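PDB 4LW8: putative epimerase from Burkholderia cenocepacia, which probably catalyses an NAD(P)-dependent epimerase- or dehydratase-type sugar conversion in the biosynthesis of the lipopolysaccharide O-antigen. Local coordinates for residues A[20-25]-A[75-80]; A[90-95]-A[232-237]; A[116-121]-A[178-183]; A[128-133]-A[239-244]. All coordinates share one frame; numbering follows the deposited sequence. Where two conformers were deposited one is given.

Contact 1: A[20-25]-A[75-80]; sequences RAFVTG and EAMRAA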
loop_
_atom_site.group_PDB
_atom_site.type_symbol
_atom_site.label_atom_id
_atom_site.label_comp_id
_atom_site.label_asym_id
_atom_site.label_seq_id
_atom_site.Cartn_x
_atom_site.Cartn_y
_atom_site.Cartn_z
ATOM N N ARG A 20 -24.906 -16.595 -11.278
ATOM C CA ARG A 20 -24.438 -16.608 -9.904
ATOM C C ARG A 20 -23.633 -15.373 -9.509
ATOM O O ARG A 20 -22.873 -14.807 -10.301
ATOM C CB ARG A 20 -23.605 -17.867 -9.659
ATOM C CG ARG A 20 -24.419 -19.154 -9.786
ATOM C CD ARG A 20 -23.499 -20.317 -10.005
ATOM N NE ARG A 20 -24.153 -21.617 -9.987
ATOM C CZ ARG A 20 -23.502 -22.729 -9.675
ATOM N NH1 ARG A 20 -22.220 -22.649 -9.347
ATOM N NH2 ARG A 20 -24.117 -23.900 -9.666
ATOM N N ALA A 21 -23.819 -14.960 -8.264
ATOM C CA ALA A 21 -22.966 -13.940 -7.665
ATOM C C ALA A 21 -22.215 -14.563 -6.510
ATOM O O ALA A 21 -22.706 -15.507 -5.880
ATOM C CB ALA A 21 -23.780 -12.759 -7.196
ATOM N N PHE A 22 -21.022 -14.035 -6.242
ATOM C CA PHE A 22 -20.171 -14.507 -5.168
ATOM C C PHE A 22 -19.745 -13.301 -4.328
ATOM O O PHE A 22 -19.124 -12.364 -4.839
ATOM C CB PHE A 22 -18.961 -15.246 -5.751
ATOM C CG PHE A 22 -18.048 -15.859 -4.725
ATOM C CD1 PHE A 22 -18.478 -16.909 -3.929
ATOM C CD2 PHE A 22 -16.737 -15.404 -4.586
ATOM C CE1 PHE A 22 -17.630 -17.491 -3.000
ATOM C CE2 PHE A 22 -15.882 -15.971 -3.648
ATOM C CZ PHE A 22 -16.325 -17.020 -2.856
ATOM N N VAL A 23 -20.109 -13.309 -3.053
ATOM C CA VAL A 23 -19.871 -12.160 -2.174
ATOM C C VAL A 23 -19.035 -12.566 -0.986
ATOM O O VAL A 23 -19.464 -13.391 -0.197
ATOM C CB VAL A 23 -21.190 -11.553 -1.651
ATOM C CG1 VAL A 23 -20.902 -10.345 -0.767
ATOM C CG2 VAL A 23 -22.132 -11.195 -2.840
ATOM N N THR A 24 -17.838 -12.006 -0.845
ATOM C CA THR A 24 -17.079 -12.281 0.365
ATOM C C THR A 24 -17.653 -11.467 1.533
ATOM O O THR A 24 -18.123 -10.351 1.340
ATOM C CB THR A 24 -15.590 -11.969 0.195
ATOM O OG1 THR A 24 -15.418 -10.563 -0.051
ATOM C CG2 THR A 24 -15.000 -12.801 -0.956
ATOM N N GLY A 25 -17.617 -12.029 2.741
ATOM C CA GLY A 25 -18.193 -11.356 3.904
ATOM C C GLY A 25 -19.693 -11.180 3.727
ATOM O O GLY A 25 -20.262 -10.179 4.158
ATOM N N GLU A 75 -5.958 -21.874 -1.127
ATOM C CA GLU A 75 -6.492 -23.067 -1.755
ATOM C C GLU A 75 -7.997 -23.205 -1.513
ATOM O O GLU A 75 -8.738 -23.537 -2.440
ATOM C CB GLU A 75 -5.743 -24.309 -1.276
ATOM C CG GLU A 75 -6.272 -25.624 -1.849
ATOM C CD GLU A 75 -6.452 -25.596 -3.369
ATOM O OE1 GLU A 75 -7.490 -26.120 -3.845
ATOM O OE2 GLU A 75 -5.558 -25.072 -4.081
ATOM N N ALA A 76 -8.465 -22.934 -0.297
ATOM C CA ALA A 76 -9.903 -22.994 -0.040
ATOM C C ALA A 76 -10.642 -21.913 -0.837
ATOM O O ALA A 76 -11.777 -22.116 -1.279
ATOM C CB ALA A 76 -10.204 -22.855 1.440
ATOM N N MET A 77 -10.006 -20.763 -1.029
ATOM C CA MET A 77 -10.609 -19.722 -1.852
ATOM C C MET A 77 -10.698 -20.162 -3.323
ATOM O O MET A 77 -11.698 -19.912 -3.998
ATOM C CB MET A 77 -9.830 -18.417 -1.737
ATOM C CG MET A 77 -10.422 -17.287 -2.563
ATOM S SD MET A 77 -12.104 -16.860 -2.078
ATOM C CE MET A 77 -11.821 -16.352 -0.384
ATOM N N ARG A 78 -9.660 -20.826 -3.816
ATOM C CA ARG A 78 -9.669 -21.300 -5.199
ATOM C C ARG A 78 -10.818 -22.307 -5.407
ATOM O O ARG A 78 -11.593 -22.196 -6.361
ATOM C CB ARG A 78 -8.326 -21.921 -5.562
ATOM C CG ARG A 78 -8.194 -22.321 -7.038
ATOM C CD ARG A 78 -7.241 -23.504 -7.242
ATOM N NE ARG A 78 -7.681 -24.690 -6.502
ATOM C CZ ARG A 78 -8.664 -25.504 -6.889
ATOM N NH1 ARG A 78 -9.306 -25.284 -8.031
ATOM N NH2 ARG A 78 -9.002 -26.548 -6.138
ATOM N N ALA A 79 -10.932 -23.269 -4.493
ATOM C CA ALA A 79 -11.970 -24.299 -4.564
ATOM C C ALA A 79 -13.380 -23.721 -4.436
ATOM O O ALA A 79 -14.300 -24.165 -5.130
ATOM C CB ALA A 79 -11.739 -25.360 -3.501
ATOM N N ALA A 80 -13.556 -22.740 -3.554
ATOM C CA ALA A 80 -14.851 -22.069 -3.426
ATOM C C ALA A 80 -15.247 -21.340 -4.721
ATOM O O ALA A 80 -16.391 -21.413 -5.160
ATOM C CB ALA A 80 -14.836 -21.080 -2.256
#
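Phe22 of strand 20-24 packs against Met77 and Ala80 of helix 74-84, a buried, wholly apolar strand-to-helix contact on one face of the central sheet. The phenyl group lies anti to the backbone N (chi1 -176°), which carries it off the sheet toward the helix. Ala80 sends its methyl group to the far end of the ring, with CB 4.4 Å from Phe22 CZ. One helical turn earlier, Met77 reaches the ring through its sulfur. SD sits at the ring edge, 4.2 Å from Phe22 CE2, in a Met-aromatic contact; Met77 was modelled in two conformers, so the contact is doubtful beyond the one described. On the outer side of the helix Arg78 grips Glu75 side-on, NE and NH2 both reaching OE1, with NH2 at 2.8 Å in a salt bridge within a single turn. Leu117 of helix 103-122 touches both Phe22 and Met77, while Ala21 and Val23 pack on Leu38 of helix 29-40. The strand, layered between helices, ends at Thr24, and Thr24-Gly25 open a TGxxGxxG sequence, an arrangement typical of the Rossmann fold of NAD(P)-dependent epimerases and dehydratases.

Contact 2: A[90-95]-A[232-237]; sequences VHLAAR and AAYLKL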
loop_
_atom_site.group_PDB
_atom_site.type_symbol
_atom_site.label_atom_id
_atom_site.label_comp_id
_atom_site.label_asym_id
_atom_site.label_seq_id
_atom_site.Cartn_x
_atom_site.Cartn_y
_atom_site.Cartn_z
ATOM N N VAL A 90 -18.614 -9.522 -5.453
ATOM C CA VAL A 90 -18.509 -8.332 -4.622
ATOM C C VAL A 90 -17.642 -8.681 -3.426
ATOM O O VAL A 90 -17.963 -9.567 -2.645
ATOM C CB VAL A 90 -19.874 -7.797 -4.152
ATOM C CG1 VAL A 90 -19.686 -6.464 -3.382
ATOM C CG2 VAL A 90 -20.784 -7.562 -5.329
ATOM N N HIS A 91 -16.524 -7.989 -3.304
ATOM C CA HIS A 91 -15.570 -8.272 -2.244
ATOM C C HIS A 91 -15.777 -7.314 -1.076
ATOM O O HIS A 91 -15.363 -6.166 -1.141
ATOM C CB HIS A 91 -14.159 -8.160 -2.794
ATOM C CG HIS A 91 -13.080 -8.393 -1.780
ATOM N ND1 HIS A 91 -13.137 -9.388 -0.837
ATOM C CD2 HIS A 91 -11.898 -7.748 -1.591
ATOM C CE1 HIS A 91 -12.031 -9.357 -0.101
ATOM N NE2 HIS A 91 -11.269 -8.377 -0.543
ATOM N N LEU A 92 -16.439 -7.795 -0.028
ATOM C CA LEU A 92 -16.769 -6.964 1.138
ATOM C C LEU A 92 -15.950 -7.337 2.365
ATOM O O LEU A 92 -15.849 -6.552 3.302
ATOM C CB LEU A 92 -18.262 -7.086 1.488
ATOM C CG LEU A 92 -19.229 -6.722 0.356
ATOM C CD1 LEU A 92 -20.674 -7.057 0.735
ATOM C CD2 LEU A 92 -19.082 -5.248 -0.031
ATOM N N ALA A 93 -15.411 -8.557 2.376
ATOM C CA ALA A 93 -14.713 -9.074 3.554
ATOM C C ALA A 93 -13.416 -8.313 3.793
ATOM O O ALA A 93 -12.576 -8.212 2.901
ATOM C CB ALA A 93 -14.438 -10.572 3.399
ATOM N N ALA A 94 -13.253 -7.791 5.003
ATOM C CA ALA A 94 -12.033 -7.078 5.383
ATOM C C ALA A 94 -11.858 -7.164 6.887
ATOM O O ALA A 94 -12.770 -7.583 7.598
ATOM C CB ALA A 94 -12.080 -5.598 4.933
ATOM N N ARG A 95 -10.697 -6.745 7.375
ATOM C CA ARG A 95 -10.490 -6.653 8.809
ATOM C C ARG A 95 -10.501 -5.186 9.201
ATOM O O ARG A 95 -9.818 -4.381 8.569
ATOM C CB ARG A 95 -9.172 -7.308 9.228
ATOM N N ALA A 232 -27.242 -0.434 -3.627
ATOM C CA ALA A 232 -27.893 -0.186 -4.920
ATOM C C ALA A 232 -26.866 0.345 -5.931
ATOM O O ALA A 232 -26.881 -0.036 -7.094
ATOM C CB ALA A 232 -29.064 0.785 -4.776
ATOM N N ALA A 233 -25.979 1.224 -5.475
ATOM C CA ALA A 233 -24.887 1.737 -6.304
ATOM C C ALA A 233 -23.898 0.632 -6.691
ATOM O O ALA A 233 -23.447 0.565 -7.829
ATOM C CB ALA A 233 -24.152 2.862 -5.566
ATOM N N TYR A 234 -23.566 -0.226 -5.731
ATOM C CA TYR A 234 -22.698 -1.366 -5.980
ATOM C C TYR A 234 -23.279 -2.244 -7.105
ATOM O O TYR A 234 -22.563 -2.658 -8.022
ATOM C CB TYR A 234 -22.516 -2.203 -4.706
ATOM C CG TYR A 234 -21.552 -1.632 -3.658
ATOM C CD1 TYR A 234 -21.025 -0.348 -3.786
ATOM C CD2 TYR A 234 -21.164 -2.394 -2.554
ATOM C CE1 TYR A 234 -20.145 0.170 -2.837
ATOM C CE2 TYR A 234 -20.281 -1.886 -1.595
ATOM C CZ TYR A 234 -19.775 -0.589 -1.748
ATOM O OH TYR A 234 -18.906 -0.059 -0.806
ATOM N N LEU A 235 -24.582 -2.493 -7.052
ATOM C CA LEU A 235 -25.228 -3.297 -8.083
ATOM C C LEU A 235 -25.120 -2.620 -9.451
ATOM O O LEU A 235 -24.845 -3.279 -10.453
ATOM C CB LEU A 235 -26.694 -3.562 -7.736
ATOM C CG LEU A 235 -27.484 -4.275 -8.839
ATOM C CD1 LEU A 235 -26.930 -5.667 -9.124
ATOM C CD2 LEU A 235 -28.977 -4.333 -8.510
ATOM N N LYS A 236 -25.325 -1.306 -9.487
ATOM C CA LYS A 236 -25.211 -0.554 -10.736
ATOM C C LYS A 236 -23.796 -0.644 -11.302
ATOM O O LYS A 236 -23.609 -0.740 -12.514
ATOM C CB LYS A 236 -25.613 0.914 -10.525
ATOM C CG LYS A 236 -27.116 1.125 -10.468
ATOM C CD LYS A 236 -27.728 0.884 -11.851
ATOM C CE LYS A 236 -29.222 1.175 -11.897
ATOM N NZ LYS A 236 -30.000 0.145 -11.163
ATOM N N LEU A 237 -22.796 -0.630 -10.428
ATOM C CA LEU A 237 -21.415 -0.805 -10.871
ATOM C C LEU A 237 -21.172 -2.210 -11.427
ATOM O O LEU A 237 -20.432 -2.390 -12.396
ATOM C CB LEU A 237 -20.443 -0.510 -9.734
ATOM C CG LEU A 237 -20.401 0.978 -9.358
ATOM C CD1 LEU A 237 -19.538 1.168 -8.120
ATOM C CD2 LEU A 237 -19.879 1.812 -10.529
#
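Leu92, just beyond strand 88-91, and Val90 within it meet one side chain of helix 227-240, the aromatic ring of Tyr234. Val90 and Tyr234 are buried, whereas Leu92 is partly exposed. The closer approach belongs to Leu92, whose CD2 lies 3.9 Å from Tyr234 CE2, at the ring edge and near the ring plane. Leu92 gets there by its branch, since its CB does not face the helix: with CG anti to the carbonyl carbon (chi1 -57°), the CD2 methyl swings across to the ring. The CB of Val90 is directed toward the helix, yet it packs less tightly, its CG1 standing 4.4 Å from Tyr234 CD2. The ring also packs on Leu132 and Ala134 of strand 130-134, Ala183 of strand 180-189 and Met34 of helix 29-40. Helices 29-40 and 227-240 thus pack together on this face of a parallel Rossmann sheet, with Leu235 lying against Leu38 and Ala41, and the loop after strand 88-91 leaves its C-terminal end, where relatives in the family hold the dinucleotide. In this loop order is lost: the side chain of Arg95 is not modelled beyond CB, nor are residues 97-101. The helix has a looser side as well, where Lys236, partly exposed, has a long and weak ion pair with Glu239.

Contact 3: A[116-121]-A[178-183]; sequences NLLAAL and LPIVIA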
loop_
_atom_site.group_PDB
_atom_site.type_symbol
_atom_site.label_atom_id
_atom_site.label_comp_id
_atom_site.label_asym_id
_atom_site.label_seq_id
_atom_site.Cartn_x
_atom_site.Cartn_y
_atom_site.Cartn_z
ATOM N N ASN A 116 -5.664 -13.322 -2.856
ATOM C CA ASN A 116 -6.106 -14.711 -2.959
ATOM C C ASN A 116 -7.405 -14.845 -3.727
ATOM O O ASN A 116 -7.558 -15.767 -4.530
ATOM C CB ASN A 116 -6.278 -15.338 -1.585
ATOM C CG ASN A 116 -4.964 -15.549 -0.880
ATOM O OD1 ASN A 116 -3.909 -15.531 -1.501
ATOM N ND2 ASN A 116 -5.023 -15.773 0.420
ATOM N N LEU A 117 -8.331 -13.924 -3.479
ATOM C CA LEU A 117 -9.598 -13.895 -4.211
ATOM C C LEU A 117 -9.379 -13.688 -5.715
ATOM O O LEU A 117 -9.966 -14.397 -6.530
ATOM C CB LEU A 117 -10.518 -12.794 -3.673
ATOM C CG LEU A 117 -11.765 -12.506 -4.520
ATOM C CD1 LEU A 117 -12.728 -13.720 -4.548
ATOM C CD2 LEU A 117 -12.486 -11.243 -4.011
ATOM N N LEU A 118 -8.554 -12.701 -6.076
ATOM C CA LEU A 118 -8.307 -12.391 -7.483
ATOM C C LEU A 118 -7.621 -13.564 -8.178
ATOM O O LEU A 118 -7.985 -13.915 -9.300
ATOM C CB LEU A 118 -7.466 -11.098 -7.620
ATOM C CG LEU A 118 -8.150 -9.848 -7.043
ATOM C CD1 LEU A 118 -7.241 -8.643 -7.099
ATOM C CD2 LEU A 118 -9.478 -9.532 -7.758
ATOM N N ALA A 119 -6.648 -14.189 -7.510
ATOM C CA ALA A 119 -5.973 -15.359 -8.081
ATOM C C ALA A 119 -6.954 -16.505 -8.333
ATOM O O ALA A 119 -6.862 -17.207 -9.350
ATOM C CB ALA A 119 -4.824 -15.831 -7.164
ATOM N N ALA A 120 -7.879 -16.703 -7.397
ATOM C CA ALA A 120 -8.904 -17.737 -7.523
ATOM C C ALA A 120 -9.815 -17.474 -8.730
ATOM O O ALA A 120 -10.122 -18.385 -9.497
ATOM C CB ALA A 120 -9.728 -17.825 -6.240
ATOM N N LEU A 121 -10.241 -16.225 -8.896
ATOM C CA LEU A 121 -11.130 -15.883 -10.006
ATOM C C LEU A 121 -10.398 -15.986 -11.343
ATOM O O LEU A 121 -10.934 -16.489 -12.335
ATOM C CB LEU A 121 -11.707 -14.480 -9.814
ATOM C CG LEU A 121 -12.520 -14.291 -8.520
ATOM C CD1 LEU A 121 -12.828 -12.822 -8.299
ATOM C CD2 LEU A 121 -13.816 -15.093 -8.630
ATOM N N LEU A 178 -8.868 -9.687 -15.194
ATOM C CA LEU A 178 -10.200 -9.555 -14.605
ATOM C C LEU A 178 -10.764 -8.146 -14.778
ATOM O O LEU A 178 -10.023 -7.172 -14.707
ATOM C CB LEU A 178 -10.166 -9.914 -13.108
ATOM C CG LEU A 178 -9.801 -11.335 -12.640
ATOM C CD1 LEU A 178 -9.582 -11.331 -11.109
ATOM C CD2 LEU A 178 -10.898 -12.320 -12.997
ATOM N N PRO A 179 -12.087 -8.039 -14.982
ATOM C CA PRO A 179 -12.756 -6.730 -15.042
ATOM C C PRO A 179 -13.030 -6.187 -13.645
ATOM O O PRO A 179 -14.016 -6.562 -13.010
ATOM C CB PRO A 179 -14.052 -7.032 -15.777
ATOM C CG PRO A 179 -14.344 -8.470 -15.435
ATOM C CD PRO A 179 -13.013 -9.151 -15.269
ATOM N N ILE A 180 -12.163 -5.296 -13.181
ATOM C CA ILE A 180 -12.148 -4.912 -11.770
ATOM C C ILE A 180 -12.624 -3.482 -11.580
ATOM O O ILE A 180 -12.100 -2.559 -12.197
ATOM C CB ILE A 180 -10.727 -5.068 -11.162
ATOM C CG1 ILE A 180 -10.325 -6.545 -11.161
ATOM C CG2 ILE A 180 -10.660 -4.486 -9.717
ATOM C CD1 ILE A 180 -8.852 -6.799 -10.833
ATOM N N VAL A 181 -13.631 -3.318 -10.730
ATOM C CA VAL A 181 -14.186 -2.016 -10.391
ATOM C C VAL A 181 -13.933 -1.783 -8.917
ATOM O O VAL A 181 -14.135 -2.691 -8.102
ATOM C CB VAL A 181 -15.694 -1.944 -10.701
ATOM C CG1 VAL A 181 -16.223 -0.543 -10.463
ATOM C CG2 VAL A 181 -15.935 -2.356 -12.152
ATOM N N ILE A 182 -13.464 -0.584 -8.576
ATOM C CA ILE A 182 -13.156 -0.275 -7.187
ATOM C C ILE A 182 -14.149 0.761 -6.650
ATOM O O ILE A 182 -14.367 1.805 -7.266
ATOM C CB ILE A 182 -11.692 0.243 -7.015
ATOM C CG1 ILE A 182 -10.671 -0.839 -7.428
ATOM C CG2 ILE A 182 -11.470 0.676 -5.567
ATOM C CD1 ILE A 182 -9.229 -0.352 -7.559
ATOM N N ALA A 183 -14.768 0.462 -5.509
ATOM C CA ALA A 183 -15.654 1.419 -4.879
ATOM C C ALA A 183 -14.964 2.043 -3.664
ATOM O O ALA A 183 -14.274 1.348 -2.909
ATOM C CB ALA A 183 -16.986 0.749 -4.495
#
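Leu118 and Leu178 meet through similar first torsions: each has CG anti to its own carbonyl carbon (chi1 -62° and -64°). Leu178 then puts CD1 anti to CA (chi2 169°), while Leu118 meets it with CD2, the branch beside its extended CD1. CD2 of Leu118 lies 3.8 Å from Leu178 CD1, and the two side chains pass each other at a slant. The same Leu178 methyl also presses on the helix backbone, with CD1 3.5 Å from Leu118 O. Its twin branch goes to the next turn, where Leu178 CD2 stands 3.9 Å from Leu121 CB. Leu178 therefore straddles the flank of helix 103-122: CD1 lies against Leu118 and also reaches Leu121 CB, and CD2 lies against Leu121. Ile180, two residues further along and already in strand 180-189, adds a lighter touch through the end of its longer branch, CD1 at 4.2 Å from Leu118 CD2. Around this cluster Leu118 also packs on Val131 of strand 130-134, on Ala171 of helix 159-172 and on Trp174 in the loop that follows. The helix is thereby seated over the start of strand 180-189, in the layer that also contains helix 159-172. No hydrogen bond joins the two segments and all four touching residues are buried, which implies that the fit of branched aliphatic groups and the exclusion of water hold helix and strand together here.

Contact 4: A[128-133]-A[239-244]; sequences PSAVLL and EAAPAG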
loop_
_atom_site.group_PDB
_atom_site.type_symbol
_atom_site.label_atom_id
_atom_site.label_comp_id
_atom_site.label_asym_id
_atom_site.label_seq_id
_atom_site.Cartn_x
_atom_site.Cartn_y
_atom_site.Cartn_z
ATOM N N PRO A 128 -15.297 -14.046 -14.245
ATOM C CA PRO A 128 -16.502 -13.234 -14.021
ATOM C C PRO A 128 -16.569 -12.013 -14.941
ATOM O O PRO A 128 -15.533 -11.548 -15.410
ATOM C CB PRO A 128 -16.390 -12.823 -12.543
ATOM C CG PRO A 128 -14.966 -13.061 -12.171
ATOM C CD PRO A 128 -14.448 -14.150 -13.050
ATOM N N SER A 129 -17.774 -11.519 -15.217
ATOM C CA SER A 129 -17.961 -10.335 -16.057
ATOM C C SER A 129 -17.701 -9.046 -15.271
ATOM O O SER A 129 -17.469 -7.980 -15.851
ATOM C CB SER A 129 -19.378 -10.303 -16.642
ATOM O OG SER A 129 -19.683 -11.492 -17.344
ATOM N N ALA A 130 -17.760 -9.137 -13.943
ATOM C CA ALA A 130 -17.544 -7.960 -13.096
ATOM C C ALA A 130 -17.078 -8.356 -11.699
ATOM O O ALA A 130 -17.683 -9.221 -11.051
ATOM C CB ALA A 130 -18.808 -7.132 -13.010
ATOM N N VAL A 131 -15.993 -7.728 -11.257
ATOM C CA VAL A 131 -15.439 -7.934 -9.927
ATOM C C VAL A 131 -15.386 -6.588 -9.204
ATOM O O VAL A 131 -14.577 -5.748 -9.528
ATOM C CB VAL A 131 -14.032 -8.544 -10.001
ATOM C CG1 VAL A 131 -13.458 -8.804 -8.595
ATOM C CG2 VAL A 131 -14.053 -9.820 -10.837
ATOM N N LEU A 132 -16.260 -6.388 -8.230
ATOM C CA LEU A 132 -16.329 -5.127 -7.510
ATOM C C LEU A 132 -15.607 -5.258 -6.182
ATOM O O LEU A 132 -15.965 -6.090 -5.355
ATOM C CB LEU A 132 -17.782 -4.716 -7.260
ATOM C CG LEU A 132 -17.984 -3.416 -6.470
ATOM C CD1 LEU A 132 -17.412 -2.197 -7.214
ATOM C CD2 LEU A 132 -19.447 -3.217 -6.159
ATOM N N LEU A 133 -14.585 -4.442 -5.977
ATOM C CA LEU A 133 -13.869 -4.464 -4.712
ATOM C C LEU A 133 -14.276 -3.264 -3.862
ATOM O O LEU A 133 -14.279 -2.129 -4.337
ATOM C CB LEU A 133 -12.365 -4.463 -4.958
ATOM C CG LEU A 133 -11.893 -5.528 -5.960
ATOM C CD1 LEU A 133 -10.405 -5.445 -6.194
ATOM C CD2 LEU A 133 -12.247 -6.920 -5.497
ATOM N N GLU A 239 -23.520 -4.052 -12.903
ATOM C CA GLU A 239 -24.234 -4.148 -14.179
ATOM C C GLU A 239 -23.487 -3.422 -15.302
ATOM O O GLU A 239 -23.436 -3.900 -16.434
ATOM C CB GLU A 239 -25.642 -3.562 -14.044
ATOM C CG GLU A 239 -26.540 -4.340 -13.116
ATOM C CD GLU A 239 -27.843 -3.620 -12.793
ATOM O OE1 GLU A 239 -27.923 -2.376 -12.952
ATOM O OE2 GLU A 239 -28.786 -4.315 -12.363
ATOM N N ALA A 240 -22.900 -2.272 -14.983
ATOM C CA ALA A 240 -22.174 -1.492 -15.983
ATOM C C ALA A 240 -20.765 -2.035 -16.199
ATOM O O ALA A 240 -20.186 -1.857 -17.268
ATOM C CB ALA A 240 -22.118 -0.021 -15.572
ATOM N N ALA A 241 -20.229 -2.715 -15.187
ATOM C CA ALA A 241 -18.870 -3.270 -15.239
ATOM C C ALA A 241 -17.786 -2.363 -15.868
ATOM O O ALA A 241 -17.103 -2.779 -16.811
ATOM C CB ALA A 241 -18.904 -4.594 -15.979
ATOM N N PRO A 242 -17.606 -1.131 -15.351
ATOM C CA PRO A 242 -16.555 -0.286 -15.943
ATOM C C PRO A 242 -15.149 -0.661 -15.460
ATOM O O PRO A 242 -14.582 0.009 -14.598
ATOM C CB PRO A 242 -16.934 1.116 -15.480
ATOM C CG PRO A 242 -17.676 0.887 -14.201
ATOM C CD PRO A 242 -18.344 -0.436 -14.283
ATOM N N ALA A 243 -14.586 -1.700 -16.061
ATOM C CA ALA A 243 -13.298 -2.255 -15.675
ATOM C C ALA A 243 -12.206 -1.189 -15.595
ATOM O O ALA A 243 -12.114 -0.338 -16.466
ATOM C CB ALA A 243 -12.898 -3.355 -16.671
ATOM N N GLY A 244 -11.401 -1.228 -14.537
ATOM C CA GLY A 244 -10.262 -0.332 -14.413
ATOM C C GLY A 244 -10.570 0.998 -13.753
ATOM O O GLY A 244 -9.684 1.840 -13.594
#
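Ala241 touches Ser129 and Ala130 where the chain leaving helix 227-240 passes the start of strand 130-134. Its side chain is a single methyl group, so CB is both root and tip. From the CA of Ala241 this carbon points toward the strand and meets two things: the backbone oxygen of Ser129, with Ala241 CB to Ser129 O at 3.7 Å, and the methyl group of the next residue, with Ala241 CB to Ala130 CB at 3.9 Å. Because both partners at the latter pair are methyl groups, the backbones can come close, and the CA atoms of Ala130 and Ala241 are 5.3 Å apart. Ala241 is the first residue to leave helical geometry and does so with positive phi (42°), turning the chain out of the helix at the point of contact. The chain is bent again at once by an inverse gamma turn centred on Pro242, closed by a weak bond from Ala243 N to Ala241 O of 2.8 Å. No hydrogen bond crosses between the two segments, and the packing is light, near the protein surface.

Ala130 packs also on Ile238 of the same helix, and Leu132, on the same face of the strand, packs on Leu237 and Ile238. Val131 faces the other helical layer, against Leu121 of helix 103-122. Beyond the turn, Pro242 rests on Val181 and Gly244 bonds through its backbone with Ile180, so the chain runs from helix 227-240 past strand 130-134 to the side of strand 180-189.

All four contacts set a helix, or its end, against one sheet of the Rossmann domain. Contacts 1, 2 and 3 are buried, whereas contact 4 is only partly so. Contacts 2 and 4 share helix 227-240 and lie on one face, and contacts 1 and 3 occupy the other, where Met77 packs on helix 103-122. Backbone bonds tie their strands together: Phe22 O to Val90 N, His91 N to Leu132 O, and Val181 O to Leu133 N. Chemistry follows position: aromatic rings receive the helix or strand in contacts 1 and 2, branched aliphatic groups in contact 3, and bare methyl groups beside a turning backbone in contact 4.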